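Local coordinates for protein cyclin-dependent kinase inhibitor 3 (Homo sapiens, PDB 1FPZ) that removes phosphate from phosphotyrosine and phosphoserine or phosphothreonine residues of proteins, dephosphorylating CDK2 in a cyclin-dependent manner, at residues 70-83 against 133-147. The protein carries 1 engineered substitution. Residues are numbered along the deposited sequence; the frame is centred on the assembly and turned at random.
Sequences CGIQDIFVFCTRGE and YRKTLIHSYGGLGRS. Engineered in segment 133-147: S140 (natural residue Cys). With SO4 (sulfate ion), chain G.
OE2 of E83 accepts from two donors: R146 NH1 reaches it across the contact at 2.8 Å, and within segment 70-83 the backbone N of T80, the N-cap of helix 81-86, donates to OE2 at 2.9 Å from above the carboxylate plane. R146 meets the acid end-on, NH1 to OE2 and NH2 to OE1 (3.1 Å), both oxygens on their syn sides and close to the guanidinium plane. A bend at chi3 (-74°) in the otherwise extended R146 chain turns this flat group so that its edge serves two anions, E83 and, at the NE edge, a sulfate, probably from the crystallisation liquor, whose oxygens are less surely placed. NH1 has a further acceptor in I108 O. Replacing E83 with an alanine is likely to strip R146 of its two-pronged carboxylate and T80 N of its acceptor, leaving the guanidinium held less firmly beside the anion.

Both loops issue from parallel strands 74-77 and 136-139, neighbours in the central sheet, zipped by bonds such as F76 N to L137 O (2.9 Å) and H139 N to F76 O. On one face I75 lies alongside L137 (CG1 to CD2 3.7 Å) and V77 beside the H139 imidazole; on the other, CE1 of F76 touches T136 CG2, while H104 stacks on the F76 ring. At the far end, K135, extended along its length, brings NZ to C70 O at 2.7 Å.

Past V77, F78 N donates to H139 O and the ring sets CE1 against I138 CB (4.0 Å), and C79 SG comes to the edge of the H139 ring. The HCX5R P-loop of protein-tyrosine phosphatases runs from H139 to R146, with engineered S140 replacing the cysteine predicted to form the phosphocysteine intermediate; E83 is a second-shell acid that probably steadies the arginine in a phosphate-gripping pose.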
loop_
_atom_site.group_PDB
_atom_site.type_symbol
_atom_site.label_atom_id
_atom_site.label_comp_id
_atom_site.label_asym_id
_atom_site.label_seq_id
_atom_site.Cartn_x
_atom_site.Cartn_y
_atom_site.Cartn_z
ATOM N N CYS A 70 -14.444 7.644 7.257
ATOM C CA CYS A 70 -13.892 6.569 8.067
ATOM C C CYS A 70 -12.760 7.057 8.941
ATOM O O CYS A 70 -12.372 6.376 9.886
ATOM C CB CYS A 70 -13.336 5.450 7.190
ATOM S SG CYS A 70 -14.517 4.262 6.537
ATOM N N GLY A 71 -12.204 8.218 8.615
ATOM C CA GLY A 71 -11.105 8.737 9.414
ATOM C C GLY A 71 -9.745 8.596 8.745
ATOM O O GLY A 71 -8.697 8.872 9.345
ATOM N N ILE A 72 -9.755 8.160 7.495
ATOM C CA ILE A 72 -8.521 7.997 6.746
ATOM C C ILE A 72 -7.853 9.359 6.678
ATOM O O ILE A 72 -8.462 10.328 6.242
ATOM C CB ILE A 72 -8.793 7.548 5.309
ATOM C CG1 ILE A 72 -9.691 6.308 5.297
ATOM C CG2 ILE A 72 -7.475 7.289 4.597
ATOM C CD1 ILE A 72 -9.111 5.110 5.995
ATOM N N GLN A 73 -6.600 9.437 7.089
ATOM C CA GLN A 73 -5.900 10.712 7.064
ATOM C C GLN A 73 -4.851 10.805 5.959
ATOM O O GLN A 73 -4.655 11.856 5.356
ATOM C CB GLN A 73 -5.231 10.952 8.407
ATOM C CG GLN A 73 -6.075 10.529 9.585
ATOM C CD GLN A 73 -5.746 11.323 10.809
ATOM O OE1 GLN A 73 -6.217 12.446 10.967
ATOM N NE2 GLN A 73 -4.909 10.761 11.679
ATOM N N ASP A 74 -4.167 9.699 5.719
ATOM C CA ASP A 74 -3.141 9.626 4.689
ATOM C C ASP A 74 -3.362 8.396 3.819
ATOM O O ASP A 74 -3.613 7.320 4.354
ATOM C CB ASP A 74 -1.765 9.532 5.339
ATOM C CG ASP A 74 -1.353 10.810 6.035
ATOM O OD1 ASP A 74 -2.027 11.216 7.006
ATOM O OD2 ASP A 74 -0.341 11.406 5.614
ATOM N N ILE A 75 -3.262 8.547 2.489
ATOM C CA ILE A 75 -3.427 7.427 1.537
ATOM C C ILE A 75 -2.207 7.275 0.605
ATOM O O ILE A 75 -1.776 8.256 0.025
ATOM C CB ILE A 75 -4.658 7.616 0.631
ATOM C CG1 ILE A 75 -5.924 7.673 1.475
ATOM C CG2 ILE A 75 -4.782 6.450 -0.351
ATOM C CD1 ILE A 75 -7.118 8.035 0.676
ATOM N N PHE A 76 -1.655 6.064 0.472
ATOM C CA PHE A 76 -0.509 5.830 -0.411
ATOM C C PHE A 76 -1.004 5.089 -1.648
ATOM O O PHE A 76 -1.637 4.038 -1.546
ATOM C CB PHE A 76 0.588 4.989 0.259
ATOM C CG PHE A 76 1.313 5.701 1.380
ATOM C CD1 PHE A 76 0.643 6.078 2.547
ATOM C CD2 PHE A 76 2.669 5.972 1.270
ATOM C CE1 PHE A 76 1.336 6.712 3.597
ATOM C CE2 PHE A 76 3.365 6.607 2.308
ATOM C CZ PHE A 76 2.701 6.971 3.465
ATOM N N VAL A 77 -0.683 5.636 -2.812
ATOM C CA VAL A 77 -1.127 5.074 -4.076
ATOM C C VAL A 77 0.031 4.567 -4.909
ATOM O O VAL A 77 0.949 5.336 -5.214
ATOM C CB VAL A 77 -1.876 6.127 -4.884
ATOM C CG1 VAL A 77 -2.300 5.553 -6.242
ATOM C CG2 VAL A 77 -3.078 6.617 -4.088
ATOM N N PHE A 78 0.002 3.285 -5.277
ATOM C CA PHE A 78 1.085 2.744 -6.081
ATOM C C PHE A 78 0.682 2.490 -7.527
ATOM O O PHE A 78 1.439 1.885 -8.261
ATOM C CB PHE A 78 1.669 1.467 -5.467
ATOM C CG PHE A 78 1.986 1.584 -3.998
ATOM C CD1 PHE A 78 1.148 0.988 -3.043
ATOM C CD2 PHE A 78 3.137 2.213 -3.567
ATOM C CE1 PHE A 78 1.459 1.006 -1.675
ATOM C CE2 PHE A 78 3.464 2.239 -2.195
ATOM C CZ PHE A 78 2.612 1.627 -1.255
ATOM N N CYS A 79 -0.493 2.979 -7.934
ATOM C CA CYS A 79 -0.975 2.827 -9.309
ATOM C C CYS A 79 -0.321 3.874 -10.192
ATOM O O CYS A 79 -0.170 5.014 -9.767
ATOM C CB CYS A 79 -2.479 3.032 -9.369
ATOM S SG CYS A 79 -3.435 1.581 -8.886
ATOM N N THR A 80 0.065 3.506 -11.410
ATOM C CA THR A 80 0.687 4.482 -12.303
ATOM C C THR A 80 -0.364 5.410 -12.890
ATOM O O THR A 80 -1.569 5.213 -12.700
ATOM C CB THR A 80 1.429 3.817 -13.468
ATOM O OG1 THR A 80 0.505 3.033 -14.228
ATOM C CG2 THR A 80 2.536 2.914 -12.956
ATOM N N ARG A 81 0.101 6.439 -13.586
ATOM C CA ARG A 81 -0.779 7.413 -14.227
ATOM C C ARG A 81 -1.645 6.740 -15.297
ATOM O O ARG A 81 -2.838 7.024 -15.417
ATOM C CB ARG A 81 0.059 8.523 -14.863
ATOM C CG ARG A 81 1.477 8.074 -15.240
ATOM C CD ARG A 81 2.028 8.834 -16.443
ATOM N NE ARG A 81 1.326 8.448 -17.669
ATOM C CZ ARG A 81 0.701 9.299 -18.472
ATOM N NH1 ARG A 81 0.690 10.598 -18.183
ATOM N NH2 ARG A 81 0.077 8.846 -19.554
ATOM N N GLY A 82 -1.032 5.855 -16.077
ATOM C CA GLY A 82 -1.778 5.153 -17.102
ATOM C C GLY A 82 -2.972 4.419 -16.509
ATOM O O GLY A 82 -4.101 4.519 -17.008
ATOM N N GLU A 83 -2.736 3.689 -15.424
ATOM C CA GLU A 83 -3.808 2.943 -14.798
ATOM C C GLU A 83 -4.939 3.849 -14.392
ATOM O O GLU A 83 -6.096 3.590 -14.716
ATOM C CB GLU A 83 -3.303 2.220 -13.567
ATOM C CG GLU A 83 -2.163 1.289 -13.839
ATOM C CD GLU A 83 -1.787 0.539 -12.607
ATOM O OE1 GLU A 83 -2.642 -0.239 -12.131
ATOM O OE2 GLU A 83 -0.651 0.739 -12.118
ATOM N N TYR A 133 0.552 8.785 14.613
ATOM C CA TYR A 133 -0.748 8.180 14.901
ATOM C C TYR A 133 -1.787 8.498 13.826
ATOM O O TYR A 133 -2.980 8.617 14.101
ATOM C CB TYR A 133 -1.237 8.630 16.291
ATOM C CG TYR A 133 -0.303 8.209 17.418
ATOM C CD1 TYR A 133 1.049 8.546 17.384
ATOM C CD2 TYR A 133 -0.763 7.452 18.501
ATOM C CE1 TYR A 133 1.916 8.148 18.378
ATOM C CE2 TYR A 133 0.111 7.047 19.512
ATOM C CZ TYR A 133 1.450 7.403 19.437
ATOM O OH TYR A 133 2.337 7.038 20.418
ATOM N N ARG A 134 -1.322 8.612 12.587
ATOM C CA ARG A 134 -2.209 8.915 11.474
ATOM C C ARG A 134 -2.909 7.694 10.878
ATOM O O ARG A 134 -2.260 6.721 10.484
ATOM C CB ARG A 134 -1.423 9.617 10.360
ATOM C CG ARG A 134 -1.018 11.042 10.688
ATOM C CD ARG A 134 -2.255 11.875 10.984
ATOM N NE ARG A 134 -3.002 12.261 9.784
ATOM C CZ ARG A 134 -2.769 13.370 9.091
ATOM N NH1 ARG A 134 -3.495 13.650 8.025
ATOM N NH2 ARG A 134 -1.812 14.205 9.469
ATOM N N LYS A 135 -4.230 7.753 10.797
ATOM C CA LYS A 135 -4.967 6.658 10.203
ATOM C C LYS A 135 -4.476 6.553 8.763
ATOM O O LYS A 135 -4.784 7.410 7.925
ATOM C CB LYS A 135 -6.461 6.957 10.221
ATOM C CG LYS A 135 -7.307 5.894 9.526
ATOM C CD LYS A 135 -8.706 5.884 10.087
ATOM C CE LYS A 135 -9.532 4.755 9.494
ATOM N NZ LYS A 135 -10.660 4.368 10.402
ATOM N N THR A 136 -3.721 5.504 8.469
ATOM C CA THR A 136 -3.160 5.338 7.134
ATOM C C THR A 136 -3.672 4.151 6.299
ATOM O O THR A 136 -3.785 3.028 6.782
ATOM C CB THR A 136 -1.657 5.237 7.253
ATOM O OG1 THR A 136 -1.178 6.401 7.922
ATOM C CG2 THR A 136 -0.994 5.119 5.894
ATOM N N LEU A 137 -3.920 4.414 5.020
ATOM C CA LEU A 137 -4.413 3.419 4.075
ATOM C C LEU A 137 -3.533 3.352 2.802
ATOM O O LEU A 137 -3.106 4.399 2.288
ATOM C CB LEU A 137 -5.823 3.806 3.680
ATOM C CG LEU A 137 -6.258 3.486 2.267
ATOM C CD1 LEU A 137 -6.578 2.012 2.171
ATOM C CD2 LEU A 137 -7.472 4.368 1.910
ATOM N N ILE A 138 -3.272 2.138 2.281
ATOM C CA ILE A 138 -2.463 2.015 1.064
ATOM C C ILE A 138 -3.177 1.156 0.028
ATOM O O ILE A 138 -3.884 0.224 0.369
ATOM C CB ILE A 138 -1.049 1.429 1.356
ATOM C CG1 ILE A 138 -1.076 -0.107 1.434
ATOM C CG2 ILE A 138 -0.554 1.958 2.694
ATOM C CD1 ILE A 138 0.225 -0.709 1.881
ATOM N N HIS A 139 -3.003 1.476 -1.247
ATOM C CA HIS A 139 -3.652 0.687 -2.271
ATOM C C HIS A 139 -2.950 0.719 -3.611
ATOM O O HIS A 139 -2.246 1.661 -3.956
ATOM C CB HIS A 139 -5.096 1.153 -2.467
ATOM C CG HIS A 139 -5.259 2.233 -3.501
ATOM N ND1 HIS A 139 -4.916 2.055 -4.826
ATOM C CD2 HIS A 139 -5.776 3.479 -3.412
ATOM C CE1 HIS A 139 -5.221 3.143 -5.509
ATOM N NE2 HIS A 139 -5.743 4.024 -4.674
ATOM N N SER A 140 -3.188 -0.336 -4.362
ATOM C CA SER A 140 -2.667 -0.534 -5.696
ATOM C C SER A 140 -3.902 -0.634 -6.598
ATOM O O SER A 140 -4.849 0.136 -6.467
ATOM C CB SER A 140 -1.915 -1.849 -5.739
ATOM O OG SER A 140 -0.536 -1.623 -5.721
ATOM N N TYR A 141 -3.880 -1.602 -7.501
ATOM C CA TYR A 141 -5.014 -1.836 -8.379
ATOM C C TYR A 141 -5.933 -2.819 -7.642
ATOM O O TYR A 141 -7.096 -2.513 -7.373
ATOM C CB TYR A 141 -4.534 -2.434 -9.709
ATOM C CG TYR A 141 -5.681 -2.795 -10.627
ATOM C CD1 TYR A 141 -5.593 -3.892 -11.484
ATOM C CD2 TYR A 141 -6.888 -2.085 -10.575
ATOM C CE1 TYR A 141 -6.685 -4.289 -12.263
ATOM C CE2 TYR A 141 -7.986 -2.467 -11.350
ATOM C CZ TYR A 141 -7.878 -3.574 -12.186
ATOM O OH TYR A 141 -8.981 -3.986 -12.897
ATOM N N GLY A 142 -5.385 -3.979 -7.294
ATOM C CA GLY A 142 -6.160 -4.975 -6.576
ATOM C C GLY A 142 -5.704 -5.220 -5.145
ATOM O O GLY A 142 -6.099 -6.209 -4.524
ATOM N N GLY A 143 -4.878 -4.323 -4.618
ATOM C CA GLY A 143 -4.382 -4.481 -3.252
ATOM C C GLY A 143 -3.834 -5.879 -3.002
ATOM O O GLY A 143 -4.129 -6.525 -1.982
ATOM N N LEU A 144 -2.999 -6.338 -3.922
ATOM C CA LEU A 144 -2.478 -7.679 -3.819
ATOM C C LEU A 144 -1.197 -7.831 -4.597
ATOM O O LEU A 144 -1.224 -8.217 -5.758
ATOM C CB LEU A 144 -3.537 -8.629 -4.365
ATOM C CG LEU A 144 -3.214 -10.109 -4.424
ATOM C CD1 LEU A 144 -3.306 -10.683 -3.029
ATOM C CD2 LEU A 144 -4.199 -10.807 -5.350
ATOM N N GLY A 145 -0.070 -7.517 -3.975
ATOM C CA GLY A 145 1.185 -7.666 -4.677
ATOM C C GLY A 145 2.049 -6.461 -4.463
ATOM O O GLY A 145 3.010 -6.502 -3.689
ATOM N N ARG A 146 1.727 -5.387 -5.168
ATOM C CA ARG A 146 2.489 -4.179 -4.999
ATOM C C ARG A 146 2.226 -3.693 -3.577
ATOM O O ARG A 146 3.162 -3.371 -2.861
ATOM C CB ARG A 146 2.080 -3.149 -6.063
ATOM C CG ARG A 146 2.663 -3.465 -7.464
ATOM C CD ARG A 146 2.307 -2.416 -8.528
ATOM N NE ARG A 146 0.916 -2.520 -8.949
ATOM C CZ ARG A 146 0.349 -1.747 -9.865
ATOM N NH1 ARG A 146 1.068 -0.794 -10.466
ATOM N NH2 ARG A 146 -0.933 -1.920 -10.176
ATOM N N SER A 147 0.965 -3.681 -3.156
ATOM C CA SER A 147 0.639 -3.225 -1.804
ATOM C C SER A 147 1.187 -4.134 -0.721
ATOM O O SER A 147 1.680 -3.649 0.299
ATOM C CB SER A 147 -0.869 -3.089 -1.615
ATOM O OG SER A 147 -1.355 -1.978 -2.320
HETATM S S SO4 G . -0.845 -5.456 -7.566
HETATM O O1 SO4 G . 0.173 -4.634 -8.198
HETATM O O2 SO4 G . -0.585 -6.842 -7.993
HETATM O O3 SO4 G . -2.192 -4.961 -7.950
HETATM O O4 SO4 G . -0.678 -5.446 -6.104
#